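Local coordinates for carbohydrate binding module family 33 and 10 domain protein (Teredinibacter turnerae, PDB 6RW7) that probably cleaves cellulose oxidatively with a copper-dependent lytic polysaccharide monooxygenase domain of family AA10, the part of the longer protein described here, at residues A[1-13]-A[191-203]. Numbering follows the deposited sequence.
Sequences HGYIESPPSRQQH and TYERFFSCVDVDF. With CU1 (copper (I) ion), chain D; CU (copper (II) ion), chain C.
S197 OG is gripped by two residues of the 1-13 segment, I4 and Q11. S197 OG accepts a nearly straight bond from I4 N (3.0 Å, 168°) and donates to Q11 OE1 at 2.7 Å. Its torsion, with OG anti to the backbone N (chi1 -167°), points the hydroxyl between strand 3-6 and the helix that starts at R10. The Q11 amide is held at both ends: NE2 donates to F196 O (2.9 Å), and a water links OE1 to C198 N. S9 caps the helix, and R10 N donates to C198 O.

The R10 chain runs extended to D200. R10 grips D200 side-on in a salt bridge, R10 NE to D200 OD2 at 2.7 Å and R10 NH2 to D200 OD1 at 3.0 Å. Both oxygens use syn lone pairs, and the two planes lie only 13° apart. NH1 turns to Y80 O. A leucine here would probably leave the buried D200 carboxylate without its charged mate and Y80 O without this donor.

V199 CG1 packs on P7 CG, with P7 following a cis peptide bond. Near the copper (I) ion, H1 CA sits over the F195 ring, 3.7 Å from its centroid, a CH-pi contact. H1 binds this copper through N and ND1, and H107 completes the histidine brace of the LPMO. The contact thus joins the two sheets of the beta-sandwich core, largely by polar bonds, with V199 packing beside them, and backs the copper-binding N-terminus with an aromatic face.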
loop_
_atom_site.group_PDB
_atom_site.type_symbol
_atom_site.label_atom_id
_atom_site.label_comp_id
_atom_site.label_asym_id
_atom_site.label_seq_id
_atom_site.Cartn_x
_atom_site.Cartn_y
_atom_site.Cartn_z
ATOM N N HIS A 1 0.585 -11.368 -6.503
ATOM C CA HIS A 1 0.572 -10.027 -7.117
ATOM C C HIS A 1 -0.658 -9.275 -6.664
ATOM O O HIS A 1 -1.778 -9.799 -6.819
ATOM C CB HIS A 1 0.601 -10.120 -8.641
ATOM C CG HIS A 1 1.970 -10.433 -9.103
ATOM N ND1 HIS A 1 2.618 -11.601 -8.718
ATOM C CD2 HIS A 1 2.845 -9.713 -9.820
ATOM C CE1 HIS A 1 3.849 -11.598 -9.210
ATOM N NE2 HIS A 1 4.011 -10.453 -9.909
ATOM N N GLY A 2 -0.465 -8.119 -6.057
ATOM C CA GLY A 2 -1.611 -7.418 -5.484
ATOM C C GLY A 2 -1.298 -6.041 -4.971
ATOM O O GLY A 2 -0.144 -5.591 -4.962
ATOM N N TYR A 3 -2.361 -5.406 -4.529
ATOM C CA TYR A 3 -2.362 -3.982 -4.115
ATOM C C TYR A 3 -3.649 -3.763 -3.331
ATOM O O TYR A 3 -4.568 -4.595 -3.422
ATOM C CB TYR A 3 -2.278 -3.057 -5.345
ATOM C CG TYR A 3 -3.380 -3.309 -6.338
ATOM C CD1 TYR A 3 -3.297 -4.360 -7.225
ATOM C CD2 TYR A 3 -4.554 -2.569 -6.315
ATOM C CE1 TYR A 3 -4.352 -4.687 -8.045
ATOM C CE2 TYR A 3 -5.616 -2.873 -7.157
ATOM C CZ TYR A 3 -5.507 -3.928 -8.034
ATOM O OH TYR A 3 -6.550 -4.243 -8.875
ATOM N N ILE A 4 -3.737 -2.677 -2.589
ATOM C CA ILE A 4 -4.952 -2.374 -1.820
ATOM C C ILE A 4 -5.957 -1.667 -2.735
ATOM O O ILE A 4 -5.669 -0.574 -3.286
ATOM C CB ILE A 4 -4.630 -1.616 -0.528
ATOM C CG1 ILE A 4 -3.849 -2.534 0.417
ATOM C CG2 ILE A 4 -5.895 -1.065 0.124
ATOM C CD1 ILE A 4 -3.385 -1.852 1.669
ATOM N N GLU A 5 -7.138 -2.252 -2.821
ATOM C CA GLU A 5 -8.257 -1.736 -3.637
ATOM C C GLU A 5 -9.116 -0.761 -2.835
ATOM O O GLU A 5 -9.588 0.230 -3.424
ATOM C CB GLU A 5 -9.065 -2.926 -4.137
ATOM C CG GLU A 5 -10.341 -2.555 -4.861
ATOM C CD GLU A 5 -10.995 -3.757 -5.516
ATOM O OE1 GLU A 5 -10.288 -4.542 -6.163
ATOM O OE2 GLU A 5 -12.214 -3.892 -5.368
ATOM N N SER A 6 -9.363 -1.051 -1.566
ATOM C CA SER A 6 -10.248 -0.231 -0.711
ATOM C C SER A 6 -9.658 -0.156 0.682
ATOM O O SER A 6 -9.383 -1.201 1.248
ATOM C CB SER A 6 -11.648 -0.806 -0.659
ATOM O OG SER A 6 -12.441 0.035 0.147
ATOM N N PRO A 7 -9.421 1.035 1.274
ATOM C CA PRO A 7 -9.498 2.312 0.563
ATOM C C PRO A 7 -8.488 2.316 -0.582
ATOM O O PRO A 7 -7.521 1.531 -0.580
ATOM C CB PRO A 7 -9.094 3.336 1.618
ATOM C CG PRO A 7 -8.214 2.518 2.546
ATOM C CD PRO A 7 -8.905 1.175 2.638
ATOM N N PRO A 8 -8.712 3.130 -1.625
ATOM C CA PRO A 8 -7.905 3.003 -2.826
ATOM C C PRO A 8 -6.455 3.419 -2.589
ATOM O O PRO A 8 -6.184 4.558 -2.265
ATOM C CB PRO A 8 -8.576 3.910 -3.859
ATOM C CG PRO A 8 -9.420 4.854 -3.028
ATOM C CD PRO A 8 -9.813 4.086 -1.785
ATOM N N SER A 9 -5.542 2.489 -2.849
ATOM C CA SER A 9 -4.089 2.727 -2.777
ATOM C C SER A 9 -3.623 3.546 -3.974
ATOM O O SER A 9 -4.380 3.774 -4.936
ATOM C CB SER A 9 -3.313 1.429 -2.749
ATOM O OG SER A 9 -3.443 0.743 -3.984
ATOM N N ARG A 10 -2.358 3.926 -3.944
ATOM C CA ARG A 10 -1.747 4.624 -5.097
ATOM C C ARG A 10 -1.903 3.756 -6.348
ATOM O O ARG A 10 -2.075 4.325 -7.440
ATOM C CB ARG A 10 -0.284 4.944 -4.818
ATOM C CG ARG A 10 -0.118 5.993 -3.731
ATOM C CD ARG A 10 1.304 6.403 -3.462
ATOM N NE ARG A 10 1.303 7.464 -2.455
ATOM C CZ ARG A 10 2.373 8.147 -2.067
ATOM N NH1 ARG A 10 3.580 7.882 -2.565
ATOM N NH2 ARG A 10 2.206 9.128 -1.187
ATOM N N GLN A 11 -1.755 2.442 -6.205
ATOM C CA GLN A 11 -1.841 1.504 -7.351
ATOM C C GLN A 11 -3.279 1.379 -7.861
ATOM O O GLN A 11 -3.471 1.144 -9.065
ATOM C CB GLN A 11 -1.352 0.133 -6.906
ATOM C CG GLN A 11 0.110 0.138 -6.524
ATOM C CD GLN A 11 0.320 -0.375 -5.132
ATOM O OE1 GLN A 11 -0.104 0.276 -4.175
ATOM N NE2 GLN A 11 1.024 -1.498 -5.014
ATOM N N GLN A 12 -4.263 1.524 -6.990
ATOM C CA GLN A 12 -5.685 1.485 -7.390
ATOM C C GLN A 12 -5.987 2.727 -8.232
ATOM O O GLN A 12 -6.588 2.612 -9.301
ATOM C CB GLN A 12 -6.590 1.397 -6.157
ATOM C CG GLN A 12 -8.065 1.475 -6.514
ATOM C CD GLN A 12 -8.541 0.306 -7.344
ATOM O OE1 GLN A 12 -8.164 -0.835 -7.089
ATOM N NE2 GLN A 12 -9.443 0.542 -8.298
ATOM N N HIS A 13 -5.631 3.896 -7.737
ATOM C CA HIS A 13 -5.893 5.152 -8.474
ATOM C C HIS A 13 -5.095 5.180 -9.779
ATOM O O HIS A 13 -5.677 5.527 -10.812
ATOM C CB HIS A 13 -5.467 6.382 -7.677
ATOM C CG HIS A 13 -6.255 6.677 -6.447
ATOM N ND1 HIS A 13 -7.574 7.038 -6.482
ATOM C CD2 HIS A 13 -5.870 6.735 -5.159
ATOM C CE1 HIS A 13 -7.978 7.321 -5.251
ATOM N NE2 HIS A 13 -6.947 7.125 -4.414
ATOM N N THR A 191 8.583 -18.867 -0.294
ATOM C CA THR A 191 9.031 -17.815 -1.228
ATOM C C THR A 191 9.454 -16.535 -0.511
ATOM O O THR A 191 10.228 -15.755 -1.089
ATOM C CB THR A 191 7.934 -17.423 -2.232
ATOM O OG1 THR A 191 6.826 -16.751 -1.598
ATOM C CG2 THR A 191 7.455 -18.610 -3.045
ATOM N N TYR A 192 8.836 -16.254 0.643
ATOM C CA TYR A 192 8.900 -14.938 1.331
ATOM C C TYR A 192 8.459 -13.812 0.399
ATOM O O TYR A 192 8.747 -12.644 0.658
ATOM C CB TYR A 192 10.284 -14.648 1.924
ATOM C CG TYR A 192 10.508 -15.270 3.285
ATOM C CD1 TYR A 192 9.658 -15.016 4.345
ATOM C CD2 TYR A 192 11.541 -16.165 3.495
ATOM C CE1 TYR A 192 9.854 -15.600 5.593
ATOM C CE2 TYR A 192 11.767 -16.733 4.737
ATOM C CZ TYR A 192 10.914 -16.463 5.791
ATOM O OH TYR A 192 11.141 -17.079 6.997
ATOM N N GLU A 193 7.708 -14.120 -0.644
ATOM C CA GLU A 193 7.289 -13.055 -1.588
ATOM C C GLU A 193 6.304 -12.136 -0.862
ATOM O O GLU A 193 5.431 -12.625 -0.133
ATOM C CB GLU A 193 6.661 -13.674 -2.828
ATOM C CG GLU A 193 6.373 -12.687 -3.917
ATOM C CD GLU A 193 6.050 -13.378 -5.213
ATOM O OE1 GLU A 193 4.877 -13.731 -5.413
ATOM O OE2 GLU A 193 7.018 -13.671 -5.956
ATOM N N ARG A 194 6.502 -10.846 -1.035
ATOM C CA ARG A 194 5.794 -9.801 -0.255
ATOM C C ARG A 194 5.450 -8.655 -1.199
ATOM O O ARG A 194 6.301 -8.273 -2.013
ATOM C CB ARG A 194 6.694 -9.323 0.881
ATOM C CG ARG A 194 6.055 -8.323 1.841
ATOM C CD ARG A 194 6.991 -8.065 3.026
ATOM N NE ARG A 194 7.093 -9.304 3.795
ATOM C CZ ARG A 194 6.348 -9.641 4.846
ATOM N NH1 ARG A 194 5.509 -8.790 5.426
ATOM N NH2 ARG A 194 6.440 -10.866 5.330
ATOM N N PHE A 195 4.231 -8.131 -1.086
ATOM C CA PHE A 195 3.745 -7.021 -1.930
ATOM C C PHE A 195 3.461 -5.820 -1.047
ATOM O O PHE A 195 3.134 -5.992 0.150
ATOM C CB PHE A 195 2.516 -7.455 -2.725
ATOM C CG PHE A 195 2.860 -8.555 -3.686
ATOM C CD1 PHE A 195 2.773 -9.874 -3.285
ATOM C CD2 PHE A 195 3.314 -8.259 -4.966
ATOM C CE1 PHE A 195 3.152 -10.884 -4.155
ATOM C CE2 PHE A 195 3.713 -9.269 -5.823
ATOM C CZ PHE A 195 3.636 -10.572 -5.408
ATOM N N PHE A 196 3.684 -4.642 -1.603
ATOM C CA PHE A 196 3.647 -3.363 -0.867
ATOM C C PHE A 196 2.613 -2.432 -1.480
ATOM O O PHE A 196 2.494 -2.366 -2.675
ATOM C CB PHE A 196 5.031 -2.705 -0.867
ATOM C CG PHE A 196 6.099 -3.604 -0.321
ATOM C CD1 PHE A 196 6.770 -4.489 -1.149
ATOM C CD2 PHE A 196 6.381 -3.610 1.032
ATOM C CE1 PHE A 196 7.727 -5.338 -0.627
ATOM C CE2 PHE A 196 7.343 -4.461 1.554
ATOM C CZ PHE A 196 8.005 -5.329 0.716
ATOM N N SER A 197 1.921 -1.674 -0.640
ATOM C CA SER A 197 0.859 -0.766 -1.119
ATOM C C SER A 197 0.724 0.410 -0.159
ATOM O O SER A 197 0.616 0.184 1.061
ATOM C CB SER A 197 -0.413 -1.537 -1.300
ATOM O OG SER A 197 -1.396 -0.811 -2.030
ATOM N N CYS A 198 0.788 1.630 -0.684
ATOM C CA CYS A 198 0.567 2.876 0.084
ATOM C C CYS A 198 -0.824 3.441 -0.190
ATOM O O CYS A 198 -1.253 3.446 -1.345
ATOM C CB CYS A 198 1.599 3.932 -0.271
ATOM S SG CYS A 198 3.164 3.626 0.583
ATOM N N VAL A 199 -1.470 3.955 0.846
ATOM C CA VAL A 199 -2.797 4.595 0.744
ATOM C C VAL A 199 -2.679 6.024 1.269
ATOM O O VAL A 199 -2.281 6.208 2.440
ATOM C CB VAL A 199 -3.860 3.811 1.534
ATOM C CG1 VAL A 199 -5.236 4.371 1.222
ATOM C CG2 VAL A 199 -3.805 2.320 1.237
ATOM N N ASP A 200 -3.096 6.981 0.456
ATOM C CA ASP A 200 -3.158 8.414 0.826
ATOM C C ASP A 200 -4.552 8.678 1.387
ATOM O O ASP A 200 -5.545 8.520 0.635
ATOM C CB ASP A 200 -2.833 9.283 -0.389
ATOM C CG ASP A 200 -1.401 9.144 -0.841
ATOM O OD1 ASP A 200 -0.516 9.693 -0.187
ATOM O OD2 ASP A 200 -1.172 8.430 -1.820
ATOM N N VAL A 201 -4.632 9.055 2.661
ATOM C CA VAL A 201 -5.917 9.258 3.365
ATOM C C VAL A 201 -5.966 10.636 4.023
ATOM O O VAL A 201 -4.934 11.164 4.422
ATOM C CB VAL A 201 -6.160 8.142 4.386
ATOM C CG1 VAL A 201 -6.543 6.858 3.667
ATOM C CG2 VAL A 201 -4.960 7.963 5.299
ATOM N N ASP A 202 -7.158 11.203 4.076
ATOM C CA ASP A 202 -7.432 12.495 4.740
ATOM C C ASP A 202 -8.450 12.217 5.842
ATOM O O ASP A 202 -9.595 11.849 5.562
ATOM C CB ASP A 202 -7.900 13.541 3.735
ATOM C CG ASP A 202 -8.300 14.868 4.356
ATOM O OD1 ASP A 202 -7.940 15.115 5.519
ATOM O OD2 ASP A 202 -9.039 15.622 3.668
ATOM N N PHE A 203 -8.027 12.370 7.087
ATOM C CA PHE A 203 -8.872 12.147 8.272
ATOM C C PHE A 203 -9.692 13.396 8.609
ATOM O O PHE A 203 -10.502 13.330 9.525
ATOM C CB PHE A 203 -8.005 11.750 9.459
ATOM C CG PHE A 203 -7.466 10.349 9.367
ATOM C CD1 PHE A 203 -6.280 10.079 8.717
ATOM C CD2 PHE A 203 -8.155 9.297 9.934
ATOM C CE1 PHE A 203 -5.761 8.790 8.676
ATOM C CE2 PHE A 203 -7.636 8.008 9.907
ATOM C CZ PHE A 203 -6.457 7.741 9.245
HETATM CU CU CU1 D . 1.930 -12.848 -7.438
HETATM CU CU CU C . -10.973 -6.470 -6.856
HETATM O O HOH W 1 -3.901 6.067 -2.080
HETATM O O HOH W 2 -6.853 7.120 -1.408
HETATM O O HOH W 3 1.658 2.295 -3.370
HETATM O O HOH W 4 -11.764 -8.276 -7.798
HETATM O O HOH W 5 1.305 -14.077 -9.585
#